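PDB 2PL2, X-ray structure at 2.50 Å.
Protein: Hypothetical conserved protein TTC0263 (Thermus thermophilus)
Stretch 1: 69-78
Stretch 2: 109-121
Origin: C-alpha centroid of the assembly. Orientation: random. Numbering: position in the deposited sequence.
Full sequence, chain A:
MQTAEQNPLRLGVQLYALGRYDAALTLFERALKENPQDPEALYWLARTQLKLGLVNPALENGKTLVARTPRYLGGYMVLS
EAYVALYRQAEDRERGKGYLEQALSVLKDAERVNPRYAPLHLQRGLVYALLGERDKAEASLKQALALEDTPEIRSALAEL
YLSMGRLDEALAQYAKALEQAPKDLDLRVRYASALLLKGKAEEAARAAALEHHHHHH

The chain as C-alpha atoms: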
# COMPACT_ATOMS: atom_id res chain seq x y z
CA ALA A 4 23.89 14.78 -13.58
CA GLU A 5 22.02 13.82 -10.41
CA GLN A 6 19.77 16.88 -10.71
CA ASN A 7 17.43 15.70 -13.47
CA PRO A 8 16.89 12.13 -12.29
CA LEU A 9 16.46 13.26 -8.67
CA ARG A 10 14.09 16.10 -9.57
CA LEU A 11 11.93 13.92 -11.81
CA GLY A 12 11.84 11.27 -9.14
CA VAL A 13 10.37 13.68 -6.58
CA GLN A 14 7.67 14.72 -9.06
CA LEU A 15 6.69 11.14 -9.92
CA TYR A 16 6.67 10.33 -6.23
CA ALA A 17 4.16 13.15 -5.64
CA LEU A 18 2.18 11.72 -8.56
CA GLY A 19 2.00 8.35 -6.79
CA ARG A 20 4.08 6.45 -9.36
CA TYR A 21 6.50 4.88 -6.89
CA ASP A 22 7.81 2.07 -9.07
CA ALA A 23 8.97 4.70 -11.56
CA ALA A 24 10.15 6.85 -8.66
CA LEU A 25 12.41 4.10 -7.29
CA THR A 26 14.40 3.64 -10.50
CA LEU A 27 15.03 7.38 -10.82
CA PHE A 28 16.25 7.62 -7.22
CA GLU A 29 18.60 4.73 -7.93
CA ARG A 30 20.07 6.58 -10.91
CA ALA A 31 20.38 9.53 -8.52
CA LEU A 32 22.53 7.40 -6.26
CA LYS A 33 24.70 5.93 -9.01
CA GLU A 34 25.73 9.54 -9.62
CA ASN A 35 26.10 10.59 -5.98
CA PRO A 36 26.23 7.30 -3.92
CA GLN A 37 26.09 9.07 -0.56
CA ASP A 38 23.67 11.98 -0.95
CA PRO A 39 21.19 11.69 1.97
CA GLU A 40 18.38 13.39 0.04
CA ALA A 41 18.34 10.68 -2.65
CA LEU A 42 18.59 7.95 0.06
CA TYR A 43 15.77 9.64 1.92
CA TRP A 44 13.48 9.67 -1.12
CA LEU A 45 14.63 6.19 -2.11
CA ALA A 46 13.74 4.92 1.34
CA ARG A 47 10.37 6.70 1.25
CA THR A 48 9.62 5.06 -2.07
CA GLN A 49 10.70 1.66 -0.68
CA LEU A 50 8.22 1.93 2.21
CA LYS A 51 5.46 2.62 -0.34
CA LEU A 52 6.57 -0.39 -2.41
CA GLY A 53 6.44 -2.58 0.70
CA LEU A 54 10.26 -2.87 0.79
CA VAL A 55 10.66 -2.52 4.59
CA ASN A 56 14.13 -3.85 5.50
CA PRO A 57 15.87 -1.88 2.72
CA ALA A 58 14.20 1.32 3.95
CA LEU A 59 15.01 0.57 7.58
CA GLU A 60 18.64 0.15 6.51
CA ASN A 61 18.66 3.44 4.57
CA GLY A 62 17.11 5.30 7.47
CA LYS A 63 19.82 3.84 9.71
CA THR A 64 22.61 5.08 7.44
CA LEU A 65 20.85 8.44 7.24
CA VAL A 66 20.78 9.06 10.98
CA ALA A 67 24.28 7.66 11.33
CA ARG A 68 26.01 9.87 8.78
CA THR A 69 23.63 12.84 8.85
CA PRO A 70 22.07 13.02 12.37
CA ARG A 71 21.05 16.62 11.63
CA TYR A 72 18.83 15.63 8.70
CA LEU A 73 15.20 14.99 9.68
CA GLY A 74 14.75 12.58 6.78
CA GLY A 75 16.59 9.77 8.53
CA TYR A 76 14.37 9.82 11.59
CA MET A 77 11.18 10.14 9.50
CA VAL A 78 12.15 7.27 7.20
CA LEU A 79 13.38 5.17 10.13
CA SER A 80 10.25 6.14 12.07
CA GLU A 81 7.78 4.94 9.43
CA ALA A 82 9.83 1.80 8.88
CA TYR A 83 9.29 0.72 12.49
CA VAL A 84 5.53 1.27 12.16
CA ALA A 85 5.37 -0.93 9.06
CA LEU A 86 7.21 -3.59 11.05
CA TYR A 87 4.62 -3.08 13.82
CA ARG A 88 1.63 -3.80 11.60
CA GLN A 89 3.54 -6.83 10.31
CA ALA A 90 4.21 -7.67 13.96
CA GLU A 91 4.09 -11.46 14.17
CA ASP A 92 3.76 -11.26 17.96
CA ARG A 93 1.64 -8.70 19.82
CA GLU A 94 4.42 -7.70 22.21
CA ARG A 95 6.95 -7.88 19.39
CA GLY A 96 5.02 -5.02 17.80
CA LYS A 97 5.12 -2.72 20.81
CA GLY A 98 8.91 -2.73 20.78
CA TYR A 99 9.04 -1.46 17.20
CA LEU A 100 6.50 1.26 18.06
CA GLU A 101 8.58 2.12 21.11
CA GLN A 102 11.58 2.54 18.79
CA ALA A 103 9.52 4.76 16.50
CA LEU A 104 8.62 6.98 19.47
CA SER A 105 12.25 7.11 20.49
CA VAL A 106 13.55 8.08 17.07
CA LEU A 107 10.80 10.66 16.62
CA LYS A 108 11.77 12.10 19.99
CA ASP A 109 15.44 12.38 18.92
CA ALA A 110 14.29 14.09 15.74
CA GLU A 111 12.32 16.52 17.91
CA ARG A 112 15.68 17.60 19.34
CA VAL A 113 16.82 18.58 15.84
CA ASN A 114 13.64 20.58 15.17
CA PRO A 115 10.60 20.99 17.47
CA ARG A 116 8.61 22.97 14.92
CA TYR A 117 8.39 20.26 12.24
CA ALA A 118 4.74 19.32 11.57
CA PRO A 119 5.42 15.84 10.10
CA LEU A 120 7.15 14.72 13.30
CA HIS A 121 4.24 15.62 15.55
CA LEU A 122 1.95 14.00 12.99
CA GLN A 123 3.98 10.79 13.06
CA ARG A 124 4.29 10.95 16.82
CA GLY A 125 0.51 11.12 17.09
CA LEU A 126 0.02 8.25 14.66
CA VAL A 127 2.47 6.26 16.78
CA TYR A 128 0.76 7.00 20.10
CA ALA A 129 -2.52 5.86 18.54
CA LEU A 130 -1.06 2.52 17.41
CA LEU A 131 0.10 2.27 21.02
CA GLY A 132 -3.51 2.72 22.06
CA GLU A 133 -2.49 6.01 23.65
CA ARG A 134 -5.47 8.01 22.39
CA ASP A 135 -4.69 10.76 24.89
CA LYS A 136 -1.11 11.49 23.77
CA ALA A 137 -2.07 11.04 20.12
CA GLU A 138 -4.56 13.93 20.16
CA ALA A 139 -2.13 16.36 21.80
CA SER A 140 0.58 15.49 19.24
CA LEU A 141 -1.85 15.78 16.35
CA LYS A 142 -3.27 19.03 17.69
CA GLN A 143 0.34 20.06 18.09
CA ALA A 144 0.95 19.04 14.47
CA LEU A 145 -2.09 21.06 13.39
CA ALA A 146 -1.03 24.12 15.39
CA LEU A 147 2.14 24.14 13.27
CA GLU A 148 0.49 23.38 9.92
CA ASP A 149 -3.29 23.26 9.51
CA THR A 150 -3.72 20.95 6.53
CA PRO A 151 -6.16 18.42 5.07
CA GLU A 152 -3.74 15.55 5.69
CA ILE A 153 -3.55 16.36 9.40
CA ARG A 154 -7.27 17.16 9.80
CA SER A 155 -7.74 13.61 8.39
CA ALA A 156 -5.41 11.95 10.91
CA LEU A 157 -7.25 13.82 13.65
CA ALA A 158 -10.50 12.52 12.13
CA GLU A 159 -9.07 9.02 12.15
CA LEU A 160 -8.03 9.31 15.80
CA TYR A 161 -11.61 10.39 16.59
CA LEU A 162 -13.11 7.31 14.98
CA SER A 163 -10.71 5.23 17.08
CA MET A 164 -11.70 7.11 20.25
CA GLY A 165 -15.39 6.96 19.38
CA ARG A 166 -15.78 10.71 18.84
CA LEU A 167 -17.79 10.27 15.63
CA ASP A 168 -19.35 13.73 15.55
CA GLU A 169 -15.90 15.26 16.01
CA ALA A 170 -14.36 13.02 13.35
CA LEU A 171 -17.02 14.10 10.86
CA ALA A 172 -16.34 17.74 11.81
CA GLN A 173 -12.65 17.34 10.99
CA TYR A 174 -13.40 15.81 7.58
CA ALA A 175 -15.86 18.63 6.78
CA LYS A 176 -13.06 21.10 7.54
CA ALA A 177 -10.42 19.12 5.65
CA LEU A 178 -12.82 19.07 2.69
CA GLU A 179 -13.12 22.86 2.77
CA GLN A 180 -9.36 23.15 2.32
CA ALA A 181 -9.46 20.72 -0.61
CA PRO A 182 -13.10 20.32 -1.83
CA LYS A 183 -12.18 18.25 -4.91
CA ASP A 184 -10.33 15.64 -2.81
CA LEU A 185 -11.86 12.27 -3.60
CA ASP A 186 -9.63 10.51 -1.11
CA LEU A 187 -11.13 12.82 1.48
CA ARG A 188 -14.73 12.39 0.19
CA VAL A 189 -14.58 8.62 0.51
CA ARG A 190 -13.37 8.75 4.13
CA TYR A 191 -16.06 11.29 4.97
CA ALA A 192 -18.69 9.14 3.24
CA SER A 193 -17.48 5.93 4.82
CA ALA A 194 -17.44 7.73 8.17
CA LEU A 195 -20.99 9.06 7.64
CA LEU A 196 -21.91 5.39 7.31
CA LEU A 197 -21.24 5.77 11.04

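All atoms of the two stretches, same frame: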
# COMPACT_ATOMS: atom_id res chain seq x y z
N THR A 69 24.22 11.52 8.93
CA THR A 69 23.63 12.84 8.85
C THR A 69 22.56 13.00 9.94
O THR A 69 21.40 13.23 9.65
CB THR A 69 22.98 13.06 7.48
OG1 THR A 69 23.56 12.15 6.54
CG2 THR A 69 23.23 14.48 7.00
N PRO A 70 22.97 12.90 11.22
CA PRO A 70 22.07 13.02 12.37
C PRO A 70 21.31 14.35 12.46
O PRO A 70 20.40 14.50 13.29
CB PRO A 70 23.01 12.81 13.55
CG PRO A 70 24.26 13.48 13.07
CD PRO A 70 24.38 12.99 11.65
N ARG A 71 21.69 15.31 11.63
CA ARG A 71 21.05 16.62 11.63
C ARG A 71 19.93 16.71 10.61
O ARG A 71 19.14 17.67 10.61
CB ARG A 71 22.09 17.71 11.35
CG ARG A 71 22.92 18.07 12.57
CD ARG A 71 24.05 19.03 12.23
NE ARG A 71 24.56 19.68 13.43
CZ ARG A 71 23.94 20.68 14.04
NH1 ARG A 71 22.79 21.14 13.57
NH2 ARG A 71 24.46 21.21 15.15
N TYR A 72 19.86 15.71 9.73
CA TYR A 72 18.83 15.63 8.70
C TYR A 72 17.60 14.90 9.25
O TYR A 72 17.71 13.77 9.73
CB TYR A 72 19.40 14.89 7.49
CG TYR A 72 18.48 14.83 6.29
CD1 TYR A 72 18.00 16.00 5.71
CD2 TYR A 72 18.19 13.61 5.67
CE1 TYR A 72 17.24 15.96 4.53
CE2 TYR A 72 17.44 13.56 4.50
CZ TYR A 72 16.97 14.74 3.94
OH TYR A 72 16.28 14.70 2.76
N LEU A 73 16.45 15.56 9.18
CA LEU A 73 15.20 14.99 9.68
C LEU A 73 14.77 13.75 8.91
O LEU A 73 14.13 12.86 9.46
CB LEU A 73 14.08 16.02 9.63
CG LEU A 73 14.15 17.14 10.67
CD1 LEU A 73 12.99 18.10 10.44
CD2 LEU A 73 14.10 16.54 12.08
N GLY A 74 15.11 13.72 7.62
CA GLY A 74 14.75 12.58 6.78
C GLY A 74 15.01 11.23 7.39
O GLY A 74 14.13 10.37 7.41
N GLY A 75 16.22 11.04 7.91
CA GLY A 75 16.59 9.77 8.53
C GLY A 75 15.63 9.29 9.59
O GLY A 75 15.21 8.12 9.59
N TYR A 76 15.28 10.18 10.52
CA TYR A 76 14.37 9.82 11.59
C TYR A 76 12.97 9.53 11.03
O TYR A 76 12.32 8.58 11.44
CB TYR A 76 14.29 10.97 12.61
CG TYR A 76 15.63 11.44 13.13
CD1 TYR A 76 16.23 10.84 14.24
CD2 TYR A 76 16.32 12.47 12.49
CE1 TYR A 76 17.47 11.27 14.70
CE2 TYR A 76 17.56 12.90 12.94
CZ TYR A 76 18.14 12.30 14.04
OH TYR A 76 19.39 12.73 14.47
N MET A 77 12.51 10.35 10.08
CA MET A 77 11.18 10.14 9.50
C MET A 77 11.14 8.78 8.81
O MET A 77 10.28 7.95 9.12
CB MET A 77 10.84 11.26 8.50
CG MET A 77 10.58 12.65 9.13
SD MET A 77 9.08 12.78 10.17
CE MET A 77 7.80 12.52 8.91
N VAL A 78 12.08 8.54 7.91
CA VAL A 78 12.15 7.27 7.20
C VAL A 78 12.19 6.13 8.22
O VAL A 78 11.33 5.25 8.22
CB VAL A 78 13.40 7.21 6.31
CG1 VAL A 78 13.63 5.81 5.81
CG2 VAL A 78 13.25 8.18 5.15
N ASP A 109 14.10 11.89 19.25
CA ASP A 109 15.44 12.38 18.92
C ASP A 109 15.33 13.41 17.81
O ASP A 109 16.05 14.41 17.80
CB ASP A 109 16.39 11.27 18.42
CG ASP A 109 16.54 10.13 19.40
OD1 ASP A 109 16.42 10.35 20.63
OD2 ASP A 109 16.82 9.00 18.93
N ALA A 110 14.46 13.15 16.84
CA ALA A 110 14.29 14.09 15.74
C ALA A 110 13.76 15.42 16.28
O ALA A 110 14.11 16.50 15.79
CB ALA A 110 13.33 13.52 14.71
N GLU A 111 12.91 15.33 17.30
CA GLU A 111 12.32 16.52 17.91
C GLU A 111 13.41 17.44 18.45
O GLU A 111 13.23 18.66 18.53
CB GLU A 111 11.35 16.11 19.02
CG GLU A 111 10.80 17.27 19.83
CD GLU A 111 9.78 16.84 20.88
OE1 GLU A 111 10.05 15.87 21.62
OE2 GLU A 111 8.71 17.48 20.97
N ARG A 112 14.55 16.84 18.82
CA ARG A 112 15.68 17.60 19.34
C ARG A 112 16.37 18.39 18.24
O ARG A 112 17.01 19.40 18.49
CB ARG A 112 16.69 16.65 20.00
CG ARG A 112 16.11 15.85 21.16
CD ARG A 112 15.68 16.75 22.31
NE ARG A 112 15.08 16.01 23.41
CZ ARG A 112 14.66 16.56 24.55
NH1 ARG A 112 14.79 17.87 24.74
NH2 ARG A 112 14.12 15.79 25.49
N VAL A 113 16.22 17.93 17.00
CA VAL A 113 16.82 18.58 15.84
C VAL A 113 15.91 19.67 15.27
O VAL A 113 16.35 20.54 14.53
CB VAL A 113 17.10 17.54 14.73
CG1 VAL A 113 17.74 18.21 13.53
CG2 VAL A 113 17.98 16.43 15.28
N ASN A 114 14.62 19.61 15.63
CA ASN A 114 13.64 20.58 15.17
C ASN A 114 12.29 20.31 15.83
O ASN A 114 11.61 19.34 15.49
CB ASN A 114 13.48 20.51 13.65
CG ASN A 114 12.68 21.68 13.10
OD1 ASN A 114 11.77 22.20 13.76
ND2 ASN A 114 13.00 22.10 11.88
N PRO A 115 11.88 21.16 16.78
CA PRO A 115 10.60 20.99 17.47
C PRO A 115 9.40 21.53 16.70
O PRO A 115 8.25 21.20 17.01
CB PRO A 115 10.80 21.76 18.78
CG PRO A 115 12.31 21.97 18.86
CD PRO A 115 12.68 22.19 17.44
N ARG A 116 9.67 22.36 15.71
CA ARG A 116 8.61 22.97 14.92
C ARG A 116 8.29 22.27 13.60
O ARG A 116 7.72 22.88 12.71
CB ARG A 116 8.95 24.43 14.64
CG ARG A 116 9.09 25.32 15.86
CD ARG A 116 9.53 26.71 15.44
NE ARG A 116 8.65 27.26 14.41
CZ ARG A 116 9.04 28.11 13.45
NH1 ARG A 116 10.31 28.50 13.39
NH2 ARG A 116 8.16 28.55 12.56
N TYR A 117 8.66 21.00 13.48
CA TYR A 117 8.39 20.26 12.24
C TYR A 117 7.08 19.47 12.32
O TYR A 117 6.98 18.46 13.03
CB TYR A 117 9.56 19.32 11.93
CG TYR A 117 9.52 18.75 10.53
CD1 TYR A 117 9.46 19.59 9.42
CD2 TYR A 117 9.52 17.37 10.32
CE1 TYR A 117 9.40 19.08 8.13
CE2 TYR A 117 9.45 16.85 9.03
CZ TYR A 117 9.39 17.71 7.94
OH TYR A 117 9.32 17.21 6.66
N ALA A 118 6.07 19.94 11.58
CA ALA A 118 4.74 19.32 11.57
C ALA A 118 4.71 17.80 11.38
O ALA A 118 4.07 17.09 12.16
CB ALA A 118 3.88 19.98 10.50
N PRO A 119 5.40 17.29 10.35
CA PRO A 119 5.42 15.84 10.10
C PRO A 119 5.77 15.00 11.32
O PRO A 119 5.15 13.96 11.55
CB PRO A 119 6.44 15.71 8.98
CG PRO A 119 6.20 16.98 8.19
CD PRO A 119 6.12 18.01 9.28
N LEU A 120 6.74 15.46 12.11
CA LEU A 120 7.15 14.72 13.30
C LEU A 120 6.00 14.54 14.26
O LEU A 120 5.69 13.42 14.68
CB LEU A 120 8.29 15.43 14.03
CG LEU A 120 9.66 15.53 13.35
CD1 LEU A 120 10.65 16.15 14.33
CD2 LEU A 120 10.13 14.15 12.94
N HIS A 121 5.37 15.65 14.63
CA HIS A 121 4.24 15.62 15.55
C HIS A 121 3.09 14.78 14.97
O HIS A 121 2.35 14.14 15.71
CB HIS A 121 3.80 17.05 15.85
CG HIS A 121 4.81 17.83 16.63
ND1 HIS A 121 5.08 17.59 17.97
CD2 HIS A 121 5.67 18.81 16.25
CE1 HIS A 121 6.05 18.38 18.37
NE2 HIS A 121 6.43 19.14 17.34

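The contact is made chiefly by apolar side chains, some of them against backbone polar atoms: about 501 Å² is buried, both sides summed, and no hydrogen bond crosses between the stretches. The helix carrying Tyr 76 and Met 77 runs roughly antiparallel to the one carrying Asp 109 and Ala 110, with 156° between their N-to-C directions and a closest axial approach of 9.6 Å.

Leu 73 has the largest area covered by the other stretch. Its CA-to-CB bond points sideways, so the contact depends on its torsions: with chi1 at -73° (m) and chi2 at 178° (t), the end of the side chain comes nearer than its base suggests. The two methyls meet largely different surroundings. Leu 73 CD1 lies 3.7 Å from the centroid of the Tyr 117 ring, 22° off the ring normal, which is the geometry of a CH-pi contact over the face. Leu 73 CD2 packs 4.1 Å from Ala 110 CB, 4.1 Å from Val 113 CB and 4.1 Å from Leu 120 CD1. Asn 114 CB lies near both, 4.0 Å from Leu 73 CD1 and 4.3 Å from Leu 73 CD2. Tyr 117, at the N-cap position of the following helix, has chi1 at -167° (t), and its CA-to-CB bond points toward stretch 1.

The CA-to-CB bond of Met 77 points toward stretch 2, and the side chain is m at all three chi angles, a conformer that brings its sulfur and terminal methyl against stretch 2. Met 77 SD lies 3.3 Å from Leu 120 CD2, a tight approach, and 4.2 Å from Tyr 117 CE2, at the ring edge near its plane. Met 77 CE reaches Pro 119 CB at 3.5 Å. Tyr 117 thus receives Leu 73 over a face and Met 77 at an edge.

The CA-to-CB bond of Tyr 76 also points toward stretch 2, where the small side chain of Ala 110 permits close approach: Tyr 76 CB to Ala 110 CB is 3.4 Å, and the CA atoms of Tyr 76 and Ala 110 are 6.0 Å apart. With chi1 at -52° (m) and chi2 at -88°, one face of the Tyr 76 ring lies under the backbone nitrogen of Ala 110. The same conformation carries the hydroxyl back to its own stretch, where Tyr 76 OH donates to Pro 70 O at 2.4 Å, a very short distance that deserves caution at 2.50 Å resolution.

Val 113, t at chi1 (-179°), presents its two methyls to the type I turn from Thr 69 to Tyr 72: Val 113 CG1 is 3.3 Å from Arg 71 O, and Val 113 CG2 is 3.7 Å from Pro 70 O.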